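Local coordinates for glycosylation Associate Protein 3 (PDB 6OYC), which probably works, as part of the Gap1-Gap2-Gap3 complex, in the glycosylation and accessory Sec export of a streptococcal surface protein, at residues Tyr70-Asn75 against Leu136-Val141; Asp162-Leu167 against Lys189-Ser194; Ala237-Lys242 against Gln273-Glu278; Tyr292-Glu297 against Asn311-Tyr316. All coordinates share one frame; numbering follows the deposited sequence.

Contact 1: Tyr70-Asn75 against Leu136-Val141; sequences YSLSLN and LKLEEV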
# COMPACT_ATOMS: atom_id res chain seq x y z
N TYR C 70 0.97 5.73 -20.16
CA TYR C 70 0.90 5.53 -18.73
C TYR C 70 -0.07 6.52 -18.10
O TYR C 70 -0.32 7.62 -18.61
CB TYR C 70 2.28 5.67 -18.08
CG TYR C 70 3.29 4.66 -18.59
CD1 TYR C 70 3.46 3.43 -17.96
CD2 TYR C 70 4.08 4.96 -19.70
CE1 TYR C 70 4.41 2.51 -18.43
CE2 TYR C 70 5.02 4.05 -20.17
CZ TYR C 70 5.18 2.83 -19.53
OH TYR C 70 6.11 1.95 -20.03
N SER C 71 -0.61 6.10 -16.96
CA SER C 71 -1.47 6.91 -16.11
C SER C 71 -0.73 7.31 -14.84
O SER C 71 -0.12 6.46 -14.17
CB SER C 71 -2.74 6.15 -15.75
OG SER C 71 -3.50 6.89 -14.82
N LEU C 72 -0.78 8.59 -14.50
CA LEU C 72 -0.23 9.09 -13.24
C LEU C 72 -1.36 9.73 -12.46
O LEU C 72 -2.07 10.60 -12.98
CB LEU C 72 0.88 10.10 -13.47
CG LEU C 72 1.58 10.64 -12.22
CD1 LEU C 72 2.39 9.53 -11.55
CD2 LEU C 72 2.47 11.81 -12.62
N SER C 73 -1.52 9.30 -11.21
CA SER C 73 -2.60 9.74 -10.35
C SER C 73 -2.01 10.32 -9.07
O SER C 73 -1.01 9.82 -8.55
CB SER C 73 -3.55 8.59 -9.99
OG SER C 73 -3.97 7.94 -11.16
N LEU C 74 -2.66 11.37 -8.56
CA LEU C 74 -2.29 11.99 -7.30
C LEU C 74 -3.33 11.64 -6.25
O LEU C 74 -4.52 11.87 -6.45
CB LEU C 74 -2.17 13.51 -7.46
CG LEU C 74 -2.05 14.34 -6.17
CD1 LEU C 74 -0.67 14.21 -5.52
CD2 LEU C 74 -2.34 15.79 -6.49
N ASN C 75 -2.88 11.07 -5.15
CA ASN C 75 -3.73 10.83 -3.99
C ASN C 75 -3.25 11.77 -2.88
O ASN C 75 -2.21 11.51 -2.26
CB ASN C 75 -3.68 9.37 -3.55
CG ASN C 75 -4.82 9.00 -2.64
OD1 ASN C 75 -5.21 9.79 -1.77
ND2 ASN C 75 -5.40 7.82 -2.84
N LEU C 136 1.62 8.90 -5.14
CA LEU C 136 1.30 8.92 -6.55
C LEU C 136 1.20 7.48 -7.02
O LEU C 136 1.85 6.59 -6.46
CB LEU C 136 2.35 9.67 -7.36
CG LEU C 136 2.69 11.12 -6.99
CD1 LEU C 136 3.77 11.61 -7.92
CD2 LEU C 136 1.49 12.04 -7.10
N LYS C 137 0.38 7.25 -8.05
CA LYS C 137 0.25 5.95 -8.68
C LYS C 137 0.56 6.07 -10.17
O LYS C 137 -0.08 6.86 -10.88
CB LYS C 137 -1.15 5.35 -8.47
CG LYS C 137 -1.31 3.92 -8.96
CD LYS C 137 -2.68 3.38 -8.55
CE LYS C 137 -2.99 2.07 -9.21
NZ LYS C 137 -4.43 1.69 -9.04
N LEU C 138 1.53 5.29 -10.62
CA LEU C 138 1.96 5.27 -12.01
C LEU C 138 1.75 3.86 -12.56
O LEU C 138 2.31 2.89 -12.02
CB LEU C 138 3.44 5.68 -12.10
CG LEU C 138 4.12 5.62 -13.46
CD1 LEU C 138 3.49 6.66 -14.39
CD2 LEU C 138 5.61 5.88 -13.27
N GLU C 139 0.96 3.74 -13.63
CA GLU C 139 0.65 2.44 -14.20
C GLU C 139 0.49 2.57 -15.71
O GLU C 139 0.08 3.61 -16.23
CB GLU C 139 -0.63 1.86 -13.60
CG GLU C 139 -1.74 2.89 -13.57
CD GLU C 139 -3.02 2.36 -12.94
OE1 GLU C 139 -3.32 1.16 -13.14
OE2 GLU C 139 -3.71 3.15 -12.24
N GLU C 140 0.79 1.48 -16.41
CA GLU C 140 0.52 1.48 -17.84
C GLU C 140 -0.97 1.29 -18.08
O GLU C 140 -1.69 0.73 -17.26
CB GLU C 140 1.34 0.42 -18.57
CG GLU C 140 1.15 -0.98 -18.11
CD GLU C 140 2.08 -1.95 -18.83
OE1 GLU C 140 2.83 -2.67 -18.14
OE2 GLU C 140 2.08 -1.96 -20.09
N VAL C 141 -1.42 1.81 -19.21
CA VAL C 141 -2.82 1.82 -19.57
C VAL C 141 -3.10 0.60 -20.43
O VAL C 141 -2.49 0.43 -21.49
CB VAL C 141 -3.19 3.11 -20.30
CG1 VAL C 141 -4.63 3.08 -20.72
CG2 VAL C 141 -2.91 4.31 -19.41
O HOH W 1 -2.50 6.25 -12.19
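Ser71 and Glu139 exchange a pair of backbone hydrogen bonds, the shorter running from Ser71 N to Glu139 O at 2.7 Å and almost straight (174° at the hydrogen). Ser73 and Lys137 form the next hydrogen-bonded pair of these antiparallel strands, with Ser73 N 2.9 Å from Lys137 O. In the non-hydrogen-bonded pair between them, Leu72 CG is anti to the backbone N (chi1 -177°) and its CD1 rests 4.0 Å from Leu138 CB; Leu74 CD1 and Leu136 CD2 meet at 3.4 Å. The other face is polar. Ser71 OG, 2.9 Å from a water, shares it with Ser73 OG, and the same water donates to Lys137 O. At the far end Tyr70 CE1 lies 3.7 Å from Glu140 CB, while Val141 CG2 packs by the backbone of Tyr70 and Ser71.

Further out, Tyr176 OH bonds Lys137 NZ and Glu139 OE1, and Lys137 NZ and Glu139 OE2 form a salt bridge at 3.6 Å within their strand; Arg65 N holds Tyr70 OH. The leucine face packs on strand 118-125 of the four-stranded sheet, a beta-sandwich consistent with the galactose-binding-like clan. Strand 69-78 also pairs with strand 107-111, and 130-140 with 4-7 and 29-33.

Contact 2: Asp162-Leu167 against Lys189-Ser194; sequences DVLNLL and KVELVS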
# COMPACT_ATOMS: atom_id res chain seq x y z
N ASP C 162 -21.35 -24.06 7.08
CA ASP C 162 -20.47 -24.55 8.13
C ASP C 162 -19.14 -23.80 8.20
O ASP C 162 -18.59 -23.62 9.29
CB ASP C 162 -20.21 -26.05 7.94
CG ASP C 162 -19.50 -26.36 6.63
OD1 ASP C 162 -18.72 -27.35 6.60
OD2 ASP C 162 -19.71 -25.64 5.62
N VAL C 163 -18.61 -23.36 7.06
CA VAL C 163 -17.32 -22.70 7.01
C VAL C 163 -17.50 -21.34 6.34
O VAL C 163 -18.21 -21.22 5.33
CB VAL C 163 -16.27 -23.55 6.25
CG1 VAL C 163 -14.89 -22.93 6.36
CG2 VAL C 163 -16.26 -24.97 6.77
N LEU C 164 -16.87 -20.32 6.91
CA LEU C 164 -16.65 -19.05 6.23
C LEU C 164 -15.15 -18.88 6.01
O LEU C 164 -14.38 -18.88 6.98
CB LEU C 164 -17.22 -17.88 7.02
CG LEU C 164 -16.91 -16.55 6.34
CD1 LEU C 164 -17.57 -16.48 4.97
CD2 LEU C 164 -17.32 -15.39 7.23
N ASN C 165 -14.75 -18.76 4.75
CA ASN C 165 -13.36 -18.52 4.39
C ASN C 165 -13.25 -17.06 3.95
O ASN C 165 -13.76 -16.69 2.89
CB ASN C 165 -12.90 -19.49 3.32
CG ASN C 165 -12.87 -20.92 3.82
OD1 ASN C 165 -12.33 -21.21 4.89
ND2 ASN C 165 -13.47 -21.83 3.04
N LEU C 166 -12.62 -16.25 4.78
CA LEU C 166 -12.47 -14.82 4.55
C LEU C 166 -11.08 -14.58 3.97
O LEU C 166 -10.07 -14.81 4.64
CB LEU C 166 -12.65 -14.06 5.86
CG LEU C 166 -13.61 -12.88 5.86
CD1 LEU C 166 -14.95 -13.31 5.27
CD2 LEU C 166 -13.77 -12.36 7.27
N LEU C 167 -11.02 -14.12 2.72
CA LEU C 167 -9.75 -13.80 2.08
C LEU C 167 -9.50 -12.30 2.19
O LEU C 167 -10.20 -11.50 1.56
CB LEU C 167 -9.73 -14.23 0.61
CG LEU C 167 -8.38 -13.90 -0.01
CD1 LEU C 167 -7.29 -14.68 0.71
CD2 LEU C 167 -8.35 -14.21 -1.49
N LYS C 189 -14.18 -22.25 -1.63
CA LYS C 189 -15.12 -21.15 -1.49
C LYS C 189 -14.50 -20.06 -0.61
O LYS C 189 -13.76 -20.36 0.33
CB LYS C 189 -16.42 -21.66 -0.85
CG LYS C 189 -16.24 -21.98 0.64
CD LYS C 189 -17.37 -22.81 1.22
CE LYS C 189 -17.26 -22.83 2.73
NZ LYS C 189 -18.48 -22.27 3.36
N VAL C 190 -14.80 -18.79 -0.91
CA VAL C 190 -14.20 -17.69 -0.17
C VAL C 190 -15.02 -16.42 -0.34
O VAL C 190 -15.73 -16.24 -1.33
CB VAL C 190 -12.73 -17.46 -0.62
CG1 VAL C 190 -12.67 -16.57 -1.85
CG2 VAL C 190 -11.92 -16.90 0.52
N GLU C 191 -14.92 -15.53 0.65
CA GLU C 191 -15.45 -14.17 0.59
C GLU C 191 -14.27 -13.19 0.63
O GLU C 191 -13.46 -13.23 1.56
CB GLU C 191 -16.40 -13.89 1.76
CG GLU C 191 -17.73 -14.61 1.70
CD GLU C 191 -18.68 -13.96 0.72
OE1 GLU C 191 -19.04 -12.77 0.94
OE2 GLU C 191 -19.06 -14.63 -0.28
N LEU C 192 -14.19 -12.32 -0.37
CA LEU C 192 -13.12 -11.33 -0.45
C LEU C 192 -13.51 -10.06 0.29
O LEU C 192 -14.61 -9.52 0.08
CB LEU C 192 -12.78 -11.00 -1.90
CG LEU C 192 -12.64 -12.19 -2.83
CD1 LEU C 192 -12.28 -11.70 -4.23
CD2 LEU C 192 -11.58 -13.11 -2.31
N VAL C 193 -12.59 -9.55 1.11
CA VAL C 193 -12.77 -8.25 1.74
C VAL C 193 -11.48 -7.46 1.59
O VAL C 193 -10.41 -8.01 1.33
CB VAL C 193 -13.20 -8.36 3.22
CG1 VAL C 193 -14.64 -8.88 3.32
CG2 VAL C 193 -12.25 -9.28 3.99
N SER C 194 -11.61 -6.15 1.74
CA SER C 194 -10.46 -5.26 1.66
C SER C 194 -10.82 -3.95 2.34
O SER C 194 -11.96 -3.74 2.77
CB SER C 194 -10.02 -5.03 0.21
OG SER C 194 -8.71 -4.51 0.15
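Leu167 and Leu192 run alongside each other on one face of the sheet, their CD2 atoms 3.5 Å apart. Val190 adds a second apolar partner, placing CG2 3.5 Å from Leu167 CB. The backbone of Leu167 is gripped from both its polar atoms: its N donates to Glu191 O at 2.8 Å, and its O accepts from Val193 N at 3.1 Å.

This is parallel pairing, with Leu166 opposite Glu191 and Leu167 opposite Leu192, the two short strand segments inclined at 33°. Strands 163-168 and 191-193 belong to a beta-alpha-beta unit with helix 171-174 between them, and strand 191-193 is the outermost on this side of the five-stranded parallel sheet.

Asn165 works on both flanks of its strand. A chi1 of -66° sets its CG beside the backbone N; from there the amide ND2 donates to Lys189 O at 3.1 Å, the acceptor lying somewhat out of the amide plane, while OD1 receives a hydrogen bond from Asn225 ND2 on strand 223-227. Asn165 O takes Glu191 N at 2.8 Å, nearly in line with the carbonyl bond (173°). The long chain of Lys189 crosses Asn165 at about a right angle, then runs back to bring CE 3.7 Å from Val163 CB; the position of its amino group is less certain. On the face of Leu166, Leu164 CD1 meets Glu191 CG at 3.8 Å, and Thr156 N holds Glu191 OE1.

Contact 3: Ala237-Lys242 against Gln273-Glu278; sequences ALYYAK and QIFLRE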
# COMPACT_ATOMS: atom_id res chain seq x y z
N ALA C 237 -4.61 -10.51 9.91
CA ALA C 237 -5.03 -11.86 10.29
C ALA C 237 -4.51 -12.24 11.67
O ALA C 237 -5.23 -12.87 12.45
CB ALA C 237 -4.57 -12.88 9.24
N LEU C 238 -3.27 -11.88 11.99
CA LEU C 238 -2.75 -12.16 13.32
C LEU C 238 -3.57 -11.43 14.38
O LEU C 238 -3.83 -11.97 15.46
CB LEU C 238 -1.28 -11.73 13.43
CG LEU C 238 -0.23 -12.52 12.65
CD1 LEU C 238 1.07 -11.74 12.66
CD2 LEU C 238 -0.03 -13.92 13.24
N TYR C 239 -4.00 -10.20 14.07
CA TYR C 239 -4.74 -9.39 15.03
C TYR C 239 -6.13 -9.96 15.26
O TYR C 239 -6.59 -10.08 16.41
CB TYR C 239 -4.82 -7.95 14.53
CG TYR C 239 -5.82 -7.11 15.27
CD1 TYR C 239 -5.46 -6.40 16.41
CD2 TYR C 239 -7.14 -7.02 14.83
CE1 TYR C 239 -6.38 -5.62 17.09
CE2 TYR C 239 -8.06 -6.25 15.50
CZ TYR C 239 -7.69 -5.56 16.64
OH TYR C 239 -8.62 -4.79 17.30
N TYR C 240 -6.83 -10.30 14.18
CA TYR C 240 -8.14 -10.91 14.33
C TYR C 240 -8.06 -12.21 15.13
O TYR C 240 -8.91 -12.46 16.00
CB TYR C 240 -8.77 -11.13 12.94
CG TYR C 240 -9.07 -9.81 12.23
CD1 TYR C 240 -9.67 -8.76 12.91
CD2 TYR C 240 -8.74 -9.62 10.89
CE1 TYR C 240 -9.94 -7.56 12.28
CE2 TYR C 240 -9.02 -8.42 10.25
CZ TYR C 240 -9.62 -7.39 10.96
OH TYR C 240 -9.90 -6.18 10.36
N ALA C 241 -7.02 -13.02 14.90
CA ALA C 241 -6.90 -14.28 15.62
C ALA C 241 -6.67 -14.06 17.11
O ALA C 241 -7.10 -14.88 17.93
CB ALA C 241 -5.78 -15.14 15.04
N LYS C 242 -6.01 -12.97 17.49
CA LYS C 242 -5.83 -12.74 18.91
C LYS C 242 -7.13 -12.25 19.56
O LYS C 242 -7.42 -12.60 20.71
CB LYS C 242 -4.68 -11.76 19.14
CG LYS C 242 -4.71 -11.03 20.46
CD LYS C 242 -3.93 -11.75 21.53
CE LYS C 242 -3.89 -10.91 22.83
NZ LYS C 242 -3.06 -11.52 23.93
N GLN C 273 -0.15 0.21 20.48
CA GLN C 273 1.09 -0.25 19.85
C GLN C 273 1.69 -1.42 20.61
O GLN C 273 2.21 -2.36 19.99
CB GLN C 273 2.10 0.90 19.75
CG GLN C 273 2.07 1.69 18.43
CD GLN C 273 3.17 2.75 18.33
OE1 GLN C 273 3.90 2.98 19.28
NE2 GLN C 273 3.28 3.38 17.16
N ILE C 274 1.64 -1.38 21.94
CA ILE C 274 2.18 -2.50 22.70
C ILE C 274 1.27 -3.72 22.54
O ILE C 274 1.74 -4.86 22.60
CB ILE C 274 2.38 -2.11 24.18
CG1 ILE C 274 3.33 -0.91 24.29
CG2 ILE C 274 2.94 -3.29 24.98
CD1 ILE C 274 2.76 0.30 24.96
N PHE C 275 -0.02 -3.50 22.30
CA PHE C 275 -0.90 -4.64 22.06
C PHE C 275 -0.53 -5.34 20.76
O PHE C 275 -0.48 -6.58 20.70
CB PHE C 275 -2.36 -4.20 22.02
CG PHE C 275 -3.32 -5.31 21.69
CD1 PHE C 275 -3.73 -5.54 20.39
CD2 PHE C 275 -3.80 -6.14 22.69
CE1 PHE C 275 -4.61 -6.58 20.09
CE2 PHE C 275 -4.69 -7.18 22.39
CZ PHE C 275 -5.09 -7.40 21.09
N LEU C 276 -0.26 -4.57 19.71
CA LEU C 276 0.08 -5.18 18.43
C LEU C 276 1.46 -5.84 18.47
O LEU C 276 1.67 -6.85 17.79
CB LEU C 276 -0.01 -4.15 17.31
CG LEU C 276 -1.42 -3.65 17.00
CD1 LEU C 276 -1.40 -2.45 16.05
CD2 LEU C 276 -2.26 -4.78 16.41
N ARG C 277 2.40 -5.30 19.26
CA ARG C 277 3.70 -5.94 19.41
C ARG C 277 3.56 -7.32 20.04
O ARG C 277 4.32 -8.24 19.70
CB ARG C 277 4.65 -5.06 20.23
CG ARG C 277 6.08 -5.62 20.39
CD ARG C 277 6.98 -5.32 19.18
NE ARG C 277 8.01 -6.35 18.98
CZ ARG C 277 9.04 -6.22 18.14
NH1 ARG C 277 9.19 -5.11 17.42
NH2 ARG C 277 9.94 -7.20 18.00
N GLU C 278 2.58 -7.49 20.93
CA GLU C 278 2.32 -8.80 21.52
C GLU C 278 1.82 -9.78 20.46
O GLU C 278 2.34 -10.89 20.33
CB GLU C 278 1.32 -8.67 22.67
CG GLU C 278 1.19 -9.91 23.56
CD GLU C 278 0.16 -10.92 23.04
OE1 GLU C 278 0.17 -12.07 23.52
OE2 GLU C 278 -0.66 -10.55 22.17
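Lys242 and Glu278 form a salt bridge across the two helices, with NZ 3.1 Å from OE2. As a hydrogen bond it is weak, and Glu278 OE1 lies only slightly farther from the same NZ, at 3.3 Å, so the ammonium group faces both carboxylate oxygens. The side chains cross at about a right angle. Bends at chi2 (Lys242 92°, Glu278 -88°) turn each CD out of the extended line of its chain.

On its way to the carboxylate, the lysine chain passes the outer end of Phe275: Lys242 CG is 3.7 Å from Phe275 CZ, and Lys242 CE is 3.8 Å from Phe275 CE2. Another part of the same ring meets Tyr239, with the two CE1 atoms 3.6 Å apart. The two aromatic side chains cross at about a right angle, and Tyr239 CD1 lies at the edge of the Phe275 ring, in its plane. Tyr239 CD1 also touches Leu276 CD2 at 3.6 Å, the innermost part of the contact, where Leu276 is backed by Leu262 and Leu268. Tyr239 OH is fixed from elsewhere, by Glu209 OE2, and also bonds a glycerol probably derived from the crystallisation liquor.

The segment axes stay 10.5 Å apart and cross at 95°, so a few long side chains span the gap at the surface. Helix 231-243 follows strand 223-227 after a tight turn and packs on strand 248-251; helix 270-281 belongs to the next connection, toward strand 289-291. Such helices flanking a parallel sheet of this strand order are consistent with an alpha/beta-hydrolase-like fold.

Contact 4: Tyr292-Glu297 against Asn311-Tyr316; sequences YGLVSE and NEHLPY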
# COMPACT_ATOMS: atom_id res chain seq x y z
N TYR C 292 1.32 -21.19 6.02
CA TYR C 292 1.42 -21.94 4.78
C TYR C 292 2.40 -21.26 3.84
O TYR C 292 2.80 -20.11 4.05
CB TYR C 292 0.05 -22.08 4.11
CG TYR C 292 -0.49 -20.80 3.52
CD1 TYR C 292 -1.09 -19.82 4.34
CD2 TYR C 292 -0.40 -20.54 2.15
CE1 TYR C 292 -1.58 -18.64 3.79
CE2 TYR C 292 -0.87 -19.39 1.61
CZ TYR C 292 -1.46 -18.43 2.42
OH TYR C 292 -1.94 -17.26 1.85
N GLY C 293 2.80 -21.96 2.78
CA GLY C 293 3.57 -21.36 1.70
C GLY C 293 5.05 -21.64 1.79
O GLY C 293 5.53 -22.41 2.62
N LEU C 294 5.80 -20.95 0.93
CA LEU C 294 7.21 -21.22 0.73
C LEU C 294 8.12 -20.66 1.82
O LEU C 294 9.18 -21.23 2.08
CB LEU C 294 7.65 -20.66 -0.62
CG LEU C 294 6.84 -21.28 -1.74
CD1 LEU C 294 6.99 -20.49 -3.01
CD2 LEU C 294 7.27 -22.73 -1.94
N VAL C 295 7.73 -19.55 2.46
CA VAL C 295 8.65 -18.80 3.31
C VAL C 295 9.14 -19.68 4.46
O VAL C 295 10.33 -19.68 4.79
CB VAL C 295 7.99 -17.50 3.83
CG1 VAL C 295 8.85 -16.84 4.87
CG2 VAL C 295 7.76 -16.54 2.69
N SER C 296 8.24 -20.43 5.08
CA SER C 296 8.64 -21.31 6.18
C SER C 296 9.57 -22.43 5.72
O SER C 296 10.24 -23.04 6.55
CB SER C 296 7.40 -21.92 6.84
OG SER C 296 6.58 -22.57 5.88
N GLU C 297 9.64 -22.71 4.41
CA GLU C 297 10.53 -23.74 3.89
C GLU C 297 11.90 -23.23 3.47
O GLU C 297 12.80 -24.04 3.22
CB GLU C 297 9.86 -24.45 2.71
CG GLU C 297 8.60 -25.23 3.09
CD GLU C 297 8.08 -26.12 1.97
OE1 GLU C 297 8.01 -25.66 0.81
OE2 GLU C 297 7.74 -27.29 2.26
N ASN C 311 0.80 -13.92 -3.22
CA ASN C 311 -0.50 -14.39 -3.67
C ASN C 311 -0.38 -15.73 -4.39
O ASN C 311 -1.26 -16.59 -4.26
CB ASN C 311 -1.14 -13.35 -4.58
CG ASN C 311 -0.45 -13.24 -5.91
OD1 ASN C 311 -1.01 -13.56 -6.95
ND2 ASN C 311 0.80 -12.80 -5.89
N GLU C 312 0.71 -15.93 -5.13
CA GLU C 312 0.92 -17.20 -5.81
C GLU C 312 1.16 -18.36 -4.86
O GLU C 312 1.38 -19.47 -5.33
CB GLU C 312 2.09 -17.07 -6.80
CG GLU C 312 1.79 -16.08 -7.89
CD GLU C 312 2.99 -15.79 -8.76
OE1 GLU C 312 2.88 -14.92 -9.65
OE2 GLU C 312 4.05 -16.42 -8.56
N HIS C 313 1.14 -18.12 -3.55
CA HIS C 313 1.24 -19.19 -2.57
C HIS C 313 -0.11 -19.75 -2.14
O HIS C 313 -0.15 -20.75 -1.42
CB HIS C 313 1.95 -18.72 -1.29
CG HIS C 313 3.32 -18.18 -1.52
ND1 HIS C 313 4.10 -17.68 -0.50
CD2 HIS C 313 4.06 -18.04 -2.65
CE1 HIS C 313 5.25 -17.27 -0.99
NE2 HIS C 313 5.25 -17.47 -2.29
N LEU C 314 -1.21 -19.10 -2.52
CA LEU C 314 -2.51 -19.52 -2.03
C LEU C 314 -2.85 -20.99 -2.30
O LEU C 314 -3.53 -21.59 -1.46
CB LEU C 314 -3.59 -18.59 -2.60
CG LEU C 314 -3.66 -17.23 -1.92
CD1 LEU C 314 -4.65 -16.32 -2.62
CD2 LEU C 314 -4.03 -17.42 -0.46
N PRO C 315 -2.42 -21.62 -3.40
CA PRO C 315 -2.66 -23.07 -3.54
C PRO C 315 -1.92 -23.96 -2.52
O PRO C 315 -2.44 -25.03 -2.20
CB PRO C 315 -2.21 -23.36 -4.98
CG PRO C 315 -2.50 -22.06 -5.70
CD PRO C 315 -2.13 -20.99 -4.71
N TYR C 316 -0.76 -23.55 -1.99
CA TYR C 316 -0.11 -24.34 -0.93
C TYR C 316 -0.97 -24.45 0.34
O TYR C 316 -0.51 -25.04 1.32
CB TYR C 316 1.25 -23.74 -0.53
CG TYR C 316 2.35 -23.79 -1.58
CD1 TYR C 316 3.05 -24.97 -1.84
CD2 TYR C 316 2.70 -22.64 -2.28
CE1 TYR C 316 4.07 -25.00 -2.80
CE2 TYR C 316 3.71 -22.65 -3.23
CZ TYR C 316 4.39 -23.83 -3.49
OH TYR C 316 5.38 -23.79 -4.44
O HOH W 2 5.07 -18.33 2.16
O HOH W 3 1.92 -24.99 2.95
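Leu294 makes the main apolar contact with His313 and Tyr316, using a different methyl for each. His313 CG is anti to its carbonyl carbon (chi1 -57°), and the imidazole has Leu294 CG over one face, offset toward the rim, with Leu294 CD1 3.6 Å from His313 NE2. Leu294 CD2 approaches Tyr316 CZ at 3.5 Å, obliquely to the phenol ring. Tyr292 serves the other part of the contact, its CZ 4.0 Å from Leu314 CD2.

No direct hydrogen bond crosses between the segments; waters make the polar links. One water lies 2.9 Å from His313 ND1 and accepts from Val295 N, with a weak further bond to Tyr292 O, tying the imidazole to the start of the short 3-10 turn 295-297. A second water accepts from Gly293 N and donates to Tyr316 O, the latter at 2.9 Å. The Tyr292 ring meets His313 O at its edge, with CE2 3.4 Å from that oxygen, while Tyr292 OH is hydrogen-bonded to Ala228 O.

Backbone shape allows the close approach. Gly293, at phi 100°, has backbone angles that call for glycine: a CB there would be pressed against the carbonyl O of Tyr292 and tight against His313 ND1. Its CA comes 4.0 Å from Tyr316 CB. Residues 311-316 form a 3-10 segment, within which Tyr316 N bonds His313 O at 2.9 Å.

Tyr292, just after strand 289-291, and Leu314 both touch Ile227 at the carboxyl edge of the sheet. There His313 may recall the histidine that alpha/beta hydrolases carry after their last strand, although no activity is established.

How the contacts relate
The contacts follow one another in series along the chain and fall in two regions. Contact 1 belongs to the antiparallel beta-sandwich, its centre 30 to 34 Å from those of the others. Contacts 2, 3 and 4 lie in the parallel alpha/beta domain, with centres 18 to 22 Å apart. Its five-stranded sheet has the order 2-1-3-4-5, also found in the core of alpha/beta-hydrolase-like folds, which this domain appears to resemble: contact 2 forms one border, contact 3 joins helices connecting later strands, and contact 4 follows the opposite border strand, 289-291. Contacts 2 and 4 approach to about 4 Å between nearest atoms without touching. The protein thus couples a probable carbohydrate-binding-like module to an alpha/beta module.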